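Local coordinates for protein lytic polysaccharide monooxygenase (Neurospora crassa, PDB 4QI8) that probably uses a copper ion and a reductant-supplied electron to cleave cellulose oxidatively, as a secreted monooxygenase of the AA9 family, at residues Pro5-Asn10 / Gln18-Ala23; Gln38-Phe43 / Ser180-Tyr185; Trp99-His104 / Pro209-Cys214; Ser111-Ser116 / Pro199-Tyr204; Ser129-Gly134 / Leu163-Gly168. All coordinates share one frame; numbering follows the deposited sequence. Where two conformers were deposited one is given.

How the contacts relate
Contacts 1 and 2 are buried, while 3, 4 and 5 reach the surface. Contact 1 is apolar packing of strand 3-8 against the loop that follows it, and Ala23 touches Phe43 of contact 2. Contact 2 sets helix 39-42 on the 180-185 loop through an arginine, and its Phe181, Arg41 and Cys42 pack on Trp99 of contact 3. Contacts 3 and 5 both reach the six-stranded sheet and are joined by the Cys130-Cys214 disulfide; contact 5 is mostly backbone, whereas contact 3 adds lysine bonds, a CH-pi contact and an aromatic pair. Contact 4, its centre about 36 Å from that of contact 5, ties strand 113-114 and its flanks to the loop after strand 178-179 by apolar and aromatic packing.

Contact 1: Pro5-Asn10 / Gln18-Ala23; sequences PKVWAN and QYVRRA
Strand 3-8, an outer strand of the three-stranded sheet in the AA9 beta-sandwich, is met here by the loop that follows it; Val7, Val20 and the root of Tyr19 pack together where the loop lies against the strand. Val20 reaches over the backbone at the Pro5 end of the contact: its CG2 lies 3.7 Å from Pro5 O and 3.8 Å from Lys6 N, so one methyl rests on the peptide link between the two residues. Val7 has two conformers, and in the one described the same methyl comes within 4.2 Å of Val7 CG1. That branch stands between the Val7 backbone N and carbonyl carbon (chi1 64°), and it also meets the CB of Tyr19 at 3.8 Å. The Val7 and Tyr19 side chains cross at about a right angle; the tyrosine ring comes near Val7 only through CD2, 4.1 Å from Val7 O. Val7 and Val20 also pack on Ala161 of strand 155-166, and Val7 and Tyr19 on Leu54, which places the contact between the two sheets. Lys6 turns away from the loop and forms a salt bridge with Asp16. No hydrogen bond runs directly between the two segments; Pro5 and Tyr19 make their backbone bonds with Trp17 and Gln162 instead. The cohesion is therefore that of methyl groups against backbone and against one another.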
# COMPACT_ATOMS: atom_id res chain seq x y z
N PRO A 5 -5.33 9.32 -3.50
CA PRO A 5 -5.23 10.61 -2.81
C PRO A 5 -6.06 10.77 -1.53
O PRO A 5 -5.93 11.79 -0.86
CB PRO A 5 -5.72 11.58 -3.87
CG PRO A 5 -6.81 10.79 -4.57
CD PRO A 5 -6.28 9.38 -4.63
N LYS A 6 -6.90 9.79 -1.21
CA LYS A 6 -7.89 9.93 -0.15
C LYS A 6 -8.01 8.68 0.67
O LYS A 6 -7.92 7.58 0.14
CB LYS A 6 -9.29 10.14 -0.74
CG LYS A 6 -9.54 11.43 -1.44
CD LYS A 6 -11.03 11.53 -1.73
CE LYS A 6 -11.42 12.61 -2.73
NZ LYS A 6 -11.41 14.01 -2.22
N VAL A 7 -8.29 8.86 1.96
CA VAL A 7 -8.77 7.79 2.80
C VAL A 7 -9.91 8.34 3.64
O VAL A 7 -9.93 9.52 3.97
CB VAL A 7 -7.65 7.19 3.66
CG1 VAL A 7 -7.11 8.21 4.64
CG2 VAL A 7 -8.12 5.95 4.39
N TRP A 8 -10.87 7.48 3.97
CA TRP A 8 -11.95 7.93 4.82
C TRP A 8 -12.54 6.77 5.58
O TRP A 8 -12.29 5.61 5.27
CB TRP A 8 -13.01 8.71 4.03
CG TRP A 8 -13.82 7.95 3.00
CD1 TRP A 8 -15.02 7.37 3.20
CD2 TRP A 8 -13.50 7.75 1.62
NE1 TRP A 8 -15.48 6.81 2.03
CE2 TRP A 8 -14.55 7.03 1.05
CE3 TRP A 8 -12.42 8.11 0.82
CZ2 TRP A 8 -14.56 6.65 -0.30
CZ3 TRP A 8 -12.43 7.75 -0.52
CH2 TRP A 8 -13.49 7.02 -1.06
N ALA A 9 -13.31 7.12 6.60
CA ALA A 9 -13.98 6.16 7.45
C ALA A 9 -15.49 6.38 7.37
O ALA A 9 -16.10 6.15 6.33
CB ALA A 9 -13.48 6.30 8.88
N ASN A 10 -16.10 6.85 8.46
CA ASN A 10 -17.56 6.89 8.57
C ASN A 10 -18.20 8.28 8.60
O ASN A 10 -19.37 8.41 8.97
CB ASN A 10 -17.98 6.14 9.84
CG ASN A 10 -17.46 4.72 9.87
OD1 ASN A 10 -17.63 3.97 8.91
ND2 ASN A 10 -16.80 4.36 10.96
N GLN A 18 -5.59 15.22 2.13
CA GLN A 18 -5.87 15.73 3.47
C GLN A 18 -5.23 14.84 4.52
O GLN A 18 -4.50 15.31 5.38
CB GLN A 18 -7.37 15.86 3.73
CG GLN A 18 -7.66 16.39 5.12
CD GLN A 18 -9.12 16.55 5.39
OE1 GLN A 18 -9.96 16.08 4.62
NE2 GLN A 18 -9.45 17.22 6.48
N TYR A 19 -5.52 13.54 4.45
CA TYR A 19 -4.96 12.55 5.37
C TYR A 19 -3.88 11.70 4.70
O TYR A 19 -3.31 10.82 5.33
CB TYR A 19 -6.07 11.63 5.89
CG TYR A 19 -7.12 12.37 6.67
CD1 TYR A 19 -6.87 12.81 7.95
CD2 TYR A 19 -8.37 12.64 6.13
CE1 TYR A 19 -7.82 13.49 8.68
CE2 TYR A 19 -9.33 13.32 6.86
CZ TYR A 19 -9.05 13.74 8.13
OH TYR A 19 -10.01 14.41 8.84
N VAL A 20 -3.62 11.96 3.42
CA VAL A 20 -2.64 11.21 2.65
C VAL A 20 -1.49 12.15 2.30
O VAL A 20 -1.71 13.25 1.79
CB VAL A 20 -3.28 10.63 1.37
CG1 VAL A 20 -2.24 9.91 0.53
CG2 VAL A 20 -4.43 9.70 1.73
N ARG A 21 -0.27 11.74 2.63
CA ARG A 21 0.92 12.51 2.27
C ARG A 21 0.94 12.72 0.77
O ARG A 21 0.74 11.77 0.01
CB ARG A 21 2.16 11.75 2.74
CG ARG A 21 2.23 11.67 4.25
CD ARG A 21 3.52 11.05 4.75
NE ARG A 21 3.61 11.14 6.20
CZ ARG A 21 4.54 10.57 6.95
NH1 ARG A 21 5.50 9.83 6.40
NH2 ARG A 21 4.51 10.75 8.27
N ARG A 22 1.16 13.95 0.32
CA ARG A 22 1.02 14.18 -1.11
C ARG A 22 2.10 13.42 -1.88
O ARG A 22 3.30 13.63 -1.70
CB ARG A 22 1.03 15.66 -1.49
CG ARG A 22 0.65 15.84 -2.96
CD ARG A 22 0.26 17.24 -3.34
NE ARG A 22 1.43 18.07 -3.47
CZ ARG A 22 1.39 19.35 -3.84
NH1 ARG A 22 0.22 19.94 -4.11
NH2 ARG A 22 2.51 20.05 -3.95
N ALA A 23 1.66 12.52 -2.74
CA ALA A 23 2.57 11.69 -3.51
C ALA A 23 3.19 12.49 -4.63
O ALA A 23 2.58 13.42 -5.18
CB ALA A 23 1.83 10.49 -4.07

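Contact 2: Gln38-Phe43 / Ser180-Tyr185; sequences QQIRCF and SFPGAY
Ile40 lays its CG2 methyl against Pro182, 3.6 Å from the CA and 3.8 Å from the CB of that residue. Beside it Arg41 runs past Phe181 in the opposite direction, the two CB atoms 3.7 Å apart. Its CG starts anti to the backbone N (chi1 -179°), and the chain bends at chi3 (49°). The guanidinium then donates from NH1 to Phe181 O over 2.9 Å, in the carbonyl plane on a lone pair, with an N-H...O angle of 150°. On its own side the same group grips Gln38 OE1 with two nitrogens, NH1 at 2.9 Å and NH2 at 3.0 Å. The oxygen lies close to the guanidinium plane, and both nitrogens reach it from the same face of the amide. NH1 thus serves two acceptors, and this pair of anchors would fix the rotation of the guanidinium. The cis peptide bond before Pro182 puts Phe181 O on the side of Pro182 CD, which Arg41 NH1 therefore approaches to 3.8 Å. Gln38, bent at chi2, brings NE2 into van der Waals contact with the same ring, 3.5 Å from Pro182 CD. The Phe181 ring also has Arg139 as a cation-pi partner and meets Tyr79 and Trp99 edge-to-face, while a disulfide ties Cys42 to Cys160. This is a short, weakly bonded helix seated on a loop and strapped to the beta-sandwich core of an AA9 enzyme.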
# COMPACT_ATOMS: atom_id res chain seq x y z
N GLN A 38 13.65 5.75 -2.59
CA GLN A 38 12.85 6.17 -1.45
C GLN A 38 11.37 6.30 -1.83
O GLN A 38 10.49 6.16 -0.98
CB GLN A 38 13.35 7.51 -0.88
CG GLN A 38 14.75 7.42 -0.31
CD GLN A 38 14.80 6.50 0.88
OE1 GLN A 38 14.12 6.74 1.88
NE2 GLN A 38 15.59 5.44 0.78
N GLN A 39 11.09 6.59 -3.10
CA GLN A 39 9.70 6.69 -3.54
C GLN A 39 8.91 5.39 -3.43
O GLN A 39 7.69 5.44 -3.41
CB GLN A 39 9.63 7.23 -4.98
CG GLN A 39 10.03 8.68 -5.10
CD GLN A 39 9.96 9.17 -6.54
OE1 GLN A 39 10.31 8.45 -7.47
NE2 GLN A 39 9.46 10.38 -6.72
N ILE A 40 9.57 4.25 -3.30
CA ILE A 40 8.84 2.98 -3.17
C ILE A 40 8.08 2.94 -1.85
O ILE A 40 7.15 2.14 -1.67
CB ILE A 40 9.77 1.75 -3.36
CG1 ILE A 40 8.99 0.49 -3.79
CG2 ILE A 40 10.56 1.48 -2.09
CD1 ILE A 40 8.42 0.57 -5.20
N ARG A 41 8.49 3.78 -0.89
CA ARG A 41 7.85 3.71 0.42
C ARG A 41 6.50 4.45 0.42
O ARG A 41 5.46 3.83 0.48
CB ARG A 41 8.82 4.26 1.50
CG ARG A 41 8.24 4.21 2.90
CD ARG A 41 9.22 4.69 3.98
NE ARG A 41 9.84 5.97 3.64
CZ ARG A 41 11.09 6.18 3.21
NH1 ARG A 41 12.00 5.21 3.05
NH2 ARG A 41 11.46 7.44 2.95
N CYS A 42 6.55 5.78 0.29
CA CYS A 42 5.36 6.63 0.30
C CYS A 42 5.32 7.59 -0.90
O CYS A 42 4.60 8.59 -0.86
CB CYS A 42 5.21 7.41 1.62
SG CYS A 42 4.94 6.32 3.03
N PHE A 43 6.08 7.28 -1.94
CA PHE A 43 6.13 8.10 -3.15
C PHE A 43 6.54 9.54 -2.85
O PHE A 43 6.02 10.49 -3.45
CB PHE A 43 4.79 8.05 -3.94
CG PHE A 43 4.94 8.08 -5.47
CD1 PHE A 43 6.04 8.65 -6.09
CD2 PHE A 43 3.95 7.52 -6.27
CE1 PHE A 43 6.16 8.66 -7.47
CE2 PHE A 43 4.07 7.53 -7.64
CZ PHE A 43 5.17 8.08 -8.24
N SER A 180 11.20 -3.36 5.35
CA SER A 180 11.52 -1.97 5.07
C SER A 180 11.19 -1.62 3.62
O SER A 180 11.17 -2.49 2.74
CB SER A 180 13.00 -1.70 5.34
OG SER A 180 13.83 -2.41 4.45
N PHE A 181 10.94 -0.33 3.39
CA PHE A 181 10.81 0.21 2.05
C PHE A 181 11.72 1.43 1.93
O PHE A 181 11.56 2.37 2.69
CB PHE A 181 9.37 0.64 1.75
CG PHE A 181 8.45 -0.51 1.53
CD1 PHE A 181 8.52 -1.25 0.37
CD2 PHE A 181 7.54 -0.89 2.49
CE1 PHE A 181 7.69 -2.35 0.17
CE2 PHE A 181 6.70 -1.98 2.28
CZ PHE A 181 6.78 -2.71 1.13
N PRO A 182 12.68 1.42 1.00
CA PRO A 182 13.07 0.29 0.15
C PRO A 182 13.70 -0.85 0.97
O PRO A 182 14.13 -0.63 2.11
CB PRO A 182 14.08 0.91 -0.82
CG PRO A 182 14.67 2.05 -0.06
CD PRO A 182 13.57 2.58 0.81
N GLY A 183 13.72 -2.04 0.40
CA GLY A 183 14.33 -3.21 1.00
C GLY A 183 13.52 -4.47 0.79
O GLY A 183 14.07 -5.54 0.53
N ALA A 184 12.20 -4.35 0.90
CA ALA A 184 11.33 -5.52 0.85
C ALA A 184 11.32 -6.17 -0.52
O ALA A 184 11.14 -7.39 -0.63
CB ALA A 184 9.91 -5.14 1.24
N TYR A 185 11.44 -5.35 -1.56
CA TYR A 185 11.28 -5.81 -2.93
C TYR A 185 12.60 -5.77 -3.69
O TYR A 185 13.44 -4.88 -3.48
CB TYR A 185 10.27 -4.94 -3.68
CG TYR A 185 8.87 -4.90 -3.12
CD1 TYR A 185 8.41 -5.83 -2.21
CD2 TYR A 185 7.98 -3.92 -3.55
CE1 TYR A 185 7.13 -5.79 -1.72
CE2 TYR A 185 6.68 -3.87 -3.05
CZ TYR A 185 6.26 -4.82 -2.14
OH TYR A 185 4.99 -4.80 -1.62

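Contact 3: Trp99-His104 / Pro209-Cys214; sequences WFKIYH and PSVFTC
The 209-212 part of the tail runs at 95° to residues 100-104, taken end to end, and Phe212 N donates to Lys101 O over 2.8 Å. Two waters add to this: one accepts from Lys101 N and donates to Ser210 O, the other donates to both Ile102 O and Phe212 O. The bend of Lys101 at chi3 (-75°) turns CE toward Pro209 O, 3.2 Å away. Beyond it, NZ donates to Pro209 O at 2.8 Å and to His104 ND1 at 3.0 Å; a further bond goes to Pro207 O. Val211 crosses the lysine chain, CG2 3.6 Å from Lys101 CD. The same methyl sits almost centrally over one face of the His104 ring, 3.6 Å from its centroid, a CH-pi contact. Phe100 turns an edge to the face of Phe212 in an offset edge-to-face pair, centroids 5.5 Å apart. Ile102 and Tyr103 form a classic beta bulge opposite Phe78 of strand 76-82. The tail runs on to Cys214, whose disulfide to Cys130 ties it to the loop before strand 134-144.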
# COMPACT_ATOMS: atom_id res chain seq x y z
N TRP A 99 7.27 -2.08 8.49
CA TRP A 99 6.04 -2.23 7.72
C TRP A 99 5.57 -3.68 7.75
O TRP A 99 6.34 -4.58 7.41
CB TRP A 99 6.28 -1.82 6.27
CG TRP A 99 6.63 -0.37 6.11
CD1 TRP A 99 7.88 0.17 6.07
CD2 TRP A 99 5.72 0.72 5.96
NE1 TRP A 99 7.81 1.53 5.91
CE2 TRP A 99 6.49 1.90 5.85
CE3 TRP A 99 4.32 0.82 5.93
CZ2 TRP A 99 5.90 3.16 5.70
CZ3 TRP A 99 3.75 2.07 5.79
CH2 TRP A 99 4.53 3.22 5.66
N PHE A 100 4.30 -3.90 8.10
CA PHE A 100 3.72 -5.23 7.99
C PHE A 100 2.53 -5.17 7.06
O PHE A 100 1.80 -4.18 7.01
CB PHE A 100 3.37 -5.86 9.36
CG PHE A 100 2.41 -5.06 10.21
CD1 PHE A 100 2.86 -4.01 10.99
CD2 PHE A 100 1.07 -5.39 10.26
CE1 PHE A 100 1.99 -3.30 11.79
CE2 PHE A 100 0.19 -4.70 11.07
CZ PHE A 100 0.66 -3.65 11.84
N LYS A 101 2.37 -6.25 6.30
CA LYS A 101 1.33 -6.35 5.30
C LYS A 101 0.03 -6.76 5.95
O LYS A 101 -0.00 -7.72 6.72
CB LYS A 101 1.74 -7.37 4.25
CG LYS A 101 0.75 -7.53 3.11
CD LYS A 101 1.16 -8.65 2.16
CE LYS A 101 2.31 -8.26 1.26
NZ LYS A 101 2.82 -9.45 0.52
N ILE A 102 -1.05 -6.05 5.63
CA ILE A 102 -2.37 -6.41 6.12
C ILE A 102 -3.33 -6.89 5.02
O ILE A 102 -4.42 -7.37 5.34
CB ILE A 102 -3.03 -5.30 6.97
CG1 ILE A 102 -3.25 -4.02 6.15
CG2 ILE A 102 -2.19 -5.03 8.20
CD1 ILE A 102 -4.09 -3.00 6.88
N TYR A 103 -2.93 -6.79 3.76
CA TYR A 103 -3.74 -7.27 2.66
C TYR A 103 -2.87 -7.41 1.43
O TYR A 103 -2.05 -6.54 1.14
CB TYR A 103 -4.89 -6.29 2.35
CG TYR A 103 -5.64 -6.65 1.08
CD1 TYR A 103 -5.27 -6.14 -0.15
CD2 TYR A 103 -6.74 -7.51 1.12
CE1 TYR A 103 -5.94 -6.48 -1.30
CE2 TYR A 103 -7.42 -7.86 -0.03
CZ TYR A 103 -7.03 -7.34 -1.24
OH TYR A 103 -7.70 -7.68 -2.39
N HIS A 104 -3.08 -8.48 0.67
CA HIS A 104 -2.64 -8.51 -0.72
C HIS A 104 -3.64 -9.24 -1.58
O HIS A 104 -4.35 -10.15 -1.13
CB HIS A 104 -1.19 -9.01 -0.89
CG HIS A 104 -0.94 -10.44 -0.52
ND1 HIS A 104 0.35 -10.88 -0.28
CD2 HIS A 104 -1.73 -11.54 -0.40
CE1 HIS A 104 0.33 -12.17 -0.02
NE2 HIS A 104 -0.92 -12.60 -0.07
N PRO A 209 6.27 -9.62 2.43
CA PRO A 209 6.07 -10.60 3.50
C PRO A 209 4.68 -11.17 3.49
O PRO A 209 3.80 -10.73 2.75
CB PRO A 209 6.33 -9.77 4.76
CG PRO A 209 5.90 -8.38 4.37
CD PRO A 209 6.35 -8.24 2.95
N SER A 210 4.49 -12.17 4.34
CA SER A 210 3.18 -12.76 4.55
C SER A 210 2.19 -11.74 5.10
O SER A 210 2.58 -10.80 5.78
CB SER A 210 3.32 -13.91 5.54
OG SER A 210 4.26 -14.87 5.08
N VAL A 211 0.91 -11.95 4.83
CA VAL A 211 -0.15 -11.11 5.40
C VAL A 211 -0.31 -11.42 6.88
O VAL A 211 -0.51 -12.56 7.29
CB VAL A 211 -1.50 -11.31 4.67
CG1 VAL A 211 -2.61 -10.49 5.34
CG2 VAL A 211 -1.37 -10.92 3.19
N PHE A 212 -0.23 -10.38 7.69
CA PHE A 212 -0.46 -10.50 9.11
C PHE A 212 -1.95 -10.49 9.40
O PHE A 212 -2.67 -9.61 8.94
CB PHE A 212 0.20 -9.34 9.84
CG PHE A 212 -0.19 -9.27 11.27
CD1 PHE A 212 0.46 -10.03 12.22
CD2 PHE A 212 -1.26 -8.48 11.68
CE1 PHE A 212 0.07 -10.00 13.54
CE2 PHE A 212 -1.65 -8.44 13.00
CZ PHE A 212 -0.98 -9.19 13.93
N THR A 213 -2.40 -11.48 10.17
CA THR A 213 -3.76 -11.52 10.71
C THR A 213 -3.71 -11.82 12.19
O THR A 213 -2.72 -12.34 12.71
CB THR A 213 -4.63 -12.59 10.03
OG1 THR A 213 -4.11 -13.90 10.31
CG2 THR A 213 -4.68 -12.36 8.53
N CYS A 214 -4.79 -11.51 12.88
CA CYS A 214 -4.86 -11.74 14.31
C CYS A 214 -5.11 -13.21 14.65
O CYS A 214 -4.65 -13.67 15.70
CB CYS A 214 -5.94 -10.85 14.93
SG CYS A 214 -5.62 -9.12 14.65
OXT CYS A 214 -5.76 -13.95 13.91
O HOH W 1 3.64 -8.62 7.09
O HOH W 2 -4.90 -8.72 7.69

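Contact 4: Ser111-Ser116 / Pro199-Tyr204; sequences SQLTWS and PVPTSY
Val200 and Leu113 carry the middle of this contact, their side chains sliding past each other in opposite directions. Leu113 CD2 stands 4.0 Å from Val200 CG1, and the same methyl touches Pro201 O at 3.6 Å. Val200 CG1 lies over the backbone as well, 3.9 Å from Leu113 N, while its CG2 methyl turns to the Ser111 end of the segment. Leu113 belongs to the short strand 113-114, which pairs with 108-109 in a small two-stranded antiparallel sheet, an outlying hairpin of the AA9 fold; the partner is the long loop after strand 178-179. At the other end Tyr204, its CG anti to the backbone N (chi1 177°), offers a ring face to Trp115. Trp115 CH2 sits over the centre of that face, nearest to Tyr204 CD2 at 4.1 Å. The rings form a T-shaped pair, planes at 87°. Tyr204 OH is hydrogen-bonded to Gly191 O, and Trp115 also packs on Pro73, its side chain about 8 Å from that of the copper ligand His72.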
# COMPACT_ATOMS: atom_id res chain seq x y z
N SER A 111 -8.17 -18.35 -18.31
CA SER A 111 -7.49 -18.19 -19.59
C SER A 111 -6.57 -16.98 -19.55
O SER A 111 -5.55 -16.95 -20.21
CB SER A 111 -8.49 -18.04 -20.73
OG SER A 111 -9.35 -16.94 -20.51
N GLN A 112 -6.97 -15.97 -18.78
CA GLN A 112 -6.10 -14.87 -18.40
C GLN A 112 -6.24 -14.69 -16.90
O GLN A 112 -7.13 -15.28 -16.29
CB GLN A 112 -6.50 -13.58 -19.11
CG GLN A 112 -6.05 -13.54 -20.56
CD GLN A 112 -4.54 -13.49 -20.69
OE1 GLN A 112 -3.89 -14.51 -20.86
NE2 GLN A 112 -3.97 -12.30 -20.58
N LEU A 113 -5.35 -13.90 -16.31
CA LEU A 113 -5.52 -13.50 -14.93
C LEU A 113 -6.52 -12.35 -14.90
O LEU A 113 -6.42 -11.42 -15.69
CB LEU A 113 -4.18 -13.03 -14.34
CG LEU A 113 -3.04 -14.06 -14.33
CD1 LEU A 113 -1.86 -13.47 -13.59
CD2 LEU A 113 -3.47 -15.38 -13.71
N THR A 114 -7.50 -12.44 -14.02
CA THR A 114 -8.41 -11.32 -13.80
C THR A 114 -8.26 -10.83 -12.37
O THR A 114 -8.05 -11.61 -11.44
CB THR A 114 -9.86 -11.66 -14.14
OG1 THR A 114 -10.25 -12.82 -13.40
CG2 THR A 114 -10.02 -11.95 -15.63
N TRP A 115 -8.34 -9.52 -12.23
CA TRP A 115 -8.05 -8.86 -10.97
C TRP A 115 -9.28 -8.10 -10.50
O TRP A 115 -9.83 -7.28 -11.24
CB TRP A 115 -6.88 -7.89 -11.17
CG TRP A 115 -5.65 -8.55 -11.74
CD1 TRP A 115 -5.36 -8.73 -13.07
CD2 TRP A 115 -4.54 -9.11 -11.01
NE1 TRP A 115 -4.14 -9.36 -13.20
CE2 TRP A 115 -3.63 -9.61 -11.96
CE3 TRP A 115 -4.25 -9.24 -9.65
CZ2 TRP A 115 -2.43 -10.23 -11.58
CZ3 TRP A 115 -3.07 -9.86 -9.28
CH2 TRP A 115 -2.16 -10.33 -10.24
N SER A 116 -9.71 -8.37 -9.28
CA SER A 116 -10.86 -7.68 -8.72
C SER A 116 -10.61 -6.18 -8.57
O SER A 116 -11.56 -5.42 -8.47
CB SER A 116 -11.25 -8.26 -7.36
OG SER A 116 -10.22 -8.05 -6.41
N PRO A 199 2.65 -17.55 -22.04
CA PRO A 199 1.69 -18.42 -21.37
C PRO A 199 1.23 -17.78 -20.08
O PRO A 199 1.99 -17.09 -19.41
CB PRO A 199 2.49 -19.68 -21.06
CG PRO A 199 3.64 -19.65 -21.95
CD PRO A 199 3.96 -18.21 -22.17
N VAL A 200 -0.04 -17.98 -19.76
CA VAL A 200 -0.60 -17.37 -18.58
C VAL A 200 -0.09 -18.10 -17.36
O VAL A 200 -0.05 -19.32 -17.35
CB VAL A 200 -2.12 -17.43 -18.60
CG1 VAL A 200 -2.71 -16.58 -17.48
CG2 VAL A 200 -2.59 -16.91 -19.90
N PRO A 201 0.31 -17.35 -16.34
CA PRO A 201 0.65 -18.04 -15.10
C PRO A 201 -0.55 -18.75 -14.50
O PRO A 201 -1.69 -18.37 -14.74
CB PRO A 201 1.08 -16.89 -14.17
CG PRO A 201 1.52 -15.80 -15.10
CD PRO A 201 0.62 -15.91 -16.28
N THR A 202 -0.28 -19.79 -13.72
CA THR A 202 -1.32 -20.51 -13.01
C THR A 202 -1.23 -20.26 -11.51
O THR A 202 -2.02 -20.79 -10.73
CB THR A 202 -1.25 -22.01 -13.28
OG1 THR A 202 0.05 -22.50 -12.94
CG2 THR A 202 -1.52 -22.29 -14.74
N SER A 203 -0.28 -19.42 -11.11
CA SER A 203 -0.12 -19.00 -9.73
C SER A 203 0.49 -17.61 -9.76
O SER A 203 0.94 -17.15 -10.81
CB SER A 203 0.79 -19.96 -8.97
OG SER A 203 2.08 -19.98 -9.56
N TYR A 204 0.48 -16.94 -8.62
CA TYR A 204 1.02 -15.59 -8.52
C TYR A 204 1.59 -15.38 -7.12
O TYR A 204 0.87 -15.49 -6.13
CB TYR A 204 -0.03 -14.50 -8.84
CG TYR A 204 0.56 -13.12 -8.65
CD1 TYR A 204 1.51 -12.65 -9.54
CD2 TYR A 204 0.23 -12.32 -7.56
CE1 TYR A 204 2.11 -11.42 -9.36
CE2 TYR A 204 0.83 -11.09 -7.37
CZ TYR A 204 1.77 -10.65 -8.27
OH TYR A 204 2.39 -9.45 -8.04

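Contact 5: Ser129-Gly134 / Leu163-Gly168; sequences SCIKSG and LSITGG
Ile131 holds CG1 between its backbone N and carbonyl carbon (chi1 59°), whereas Ile165 holds its CG1 anti to the carbonyl carbon (chi1 -64°); with chi2 extended in both, the side chains meet at their CD1 atoms, 4.2 Å apart and crossing at about a right angle. They lie where strand 134-144 begins beside the end of strand 155-166, neighbours in the six-stranded mixed sheet of the beta-sandwich. The pairing opens with Gly134 and Ile165, an antiparallel hydrogen-bonded pair: Gly134 N donates to Ile165 O over 3.0 Å, and Ile165 N to Gly134 O over 2.8 Å. Gly134 has phi 157°, a conformation that only glycine takes easily. Just before it, Ser133 CA lies 3.3 Å from Ile165 O. The two segments also come close at Gly168, whose CA packs directly on Ile131 O at 3.1 Å. Ile131 packs in addition on Phe212, which brings the C-terminal tail against the loop leading into strand 134-144. At the outer end a water bridges the two segments, donating to Ser129 O at 2.8 Å and to Gly167 O at 2.9 Å.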
# COMPACT_ATOMS: atom_id res chain seq x y z
N SER A 129 -7.85 -6.06 14.43
CA SER A 129 -8.40 -5.70 15.74
C SER A 129 -7.35 -5.73 16.83
O SER A 129 -7.49 -5.04 17.85
CB SER A 129 -9.53 -6.67 16.12
OG SER A 129 -9.05 -8.00 16.29
N CYS A 130 -6.32 -6.53 16.64
CA CYS A 130 -5.45 -6.92 17.74
C CYS A 130 -4.19 -6.08 17.88
O CYS A 130 -3.46 -6.23 18.86
CB CYS A 130 -5.08 -8.40 17.61
SG CYS A 130 -4.21 -8.82 16.06
N ILE A 131 -3.92 -5.21 16.91
CA ILE A 131 -2.68 -4.45 16.95
C ILE A 131 -2.75 -3.32 17.98
O ILE A 131 -3.84 -2.90 18.39
CB ILE A 131 -2.29 -3.91 15.55
CG1 ILE A 131 -3.39 -3.01 14.99
CG2 ILE A 131 -2.02 -5.08 14.60
CD1 ILE A 131 -3.00 -2.32 13.70
N LYS A 132 -1.59 -2.84 18.40
CA LYS A 132 -1.50 -1.84 19.46
C LYS A 132 -1.99 -0.47 18.98
O LYS A 132 -1.62 -0.03 17.90
CB LYS A 132 -0.06 -1.73 19.94
CG LYS A 132 0.11 -1.31 21.39
CD LYS A 132 1.57 -1.14 21.76
CE LYS A 132 1.74 0.00 22.75
NZ LYS A 132 3.14 0.18 23.22
N SER A 133 -2.79 0.20 19.80
CA SER A 133 -3.22 1.55 19.48
C SER A 133 -2.00 2.44 19.32
O SER A 133 -0.95 2.20 19.91
CB SER A 133 -4.10 2.11 20.60
OG SER A 133 -3.38 2.18 21.81
N GLY A 134 -2.14 3.46 18.48
CA GLY A 134 -1.09 4.43 18.29
C GLY A 134 -1.25 5.12 16.95
O GLY A 134 -2.24 4.92 16.26
N LEU A 163 -2.78 7.81 10.11
CA LEU A 163 -3.88 7.33 10.95
C LEU A 163 -3.53 7.42 12.43
O LEU A 163 -2.37 7.31 12.82
CB LEU A 163 -4.20 5.86 10.67
CG LEU A 163 -4.49 5.45 9.24
CD1 LEU A 163 -4.83 3.97 9.20
CD2 LEU A 163 -5.60 6.28 8.61
N SER A 164 -4.57 7.60 13.24
CA SER A 164 -4.50 7.37 14.67
C SER A 164 -5.44 6.20 14.97
O SER A 164 -6.65 6.34 14.88
CB SER A 164 -4.93 8.61 15.44
OG SER A 164 -4.97 8.35 16.82
N ILE A 165 -4.86 5.04 15.26
CA ILE A 165 -5.63 3.82 15.46
C ILE A 165 -5.92 3.68 16.95
O ILE A 165 -5.01 3.70 17.78
CB ILE A 165 -4.91 2.58 14.89
CG1 ILE A 165 -4.77 2.72 13.37
CG2 ILE A 165 -5.67 1.31 15.25
CD1 ILE A 165 -4.09 1.55 12.66
N THR A 166 -7.20 3.56 17.28
CA THR A 166 -7.65 3.50 18.66
C THR A 166 -8.23 2.14 19.00
O THR A 166 -8.55 1.34 18.12
CB THR A 166 -8.74 4.55 18.91
OG1 THR A 166 -9.88 4.24 18.09
CG2 THR A 166 -8.24 5.95 18.58
N GLY A 167 -8.36 1.87 20.30
CA GLY A 167 -9.00 0.66 20.78
C GLY A 167 -8.28 -0.61 20.38
O GLY A 167 -8.92 -1.60 20.00
N GLY A 168 -6.97 -0.61 20.49
CA GLY A 168 -6.19 -1.72 19.98
C GLY A 168 -6.21 -2.93 20.88
O GLY A 168 -6.95 -2.99 21.87
O HOH W 3 -9.80 -4.22 19.18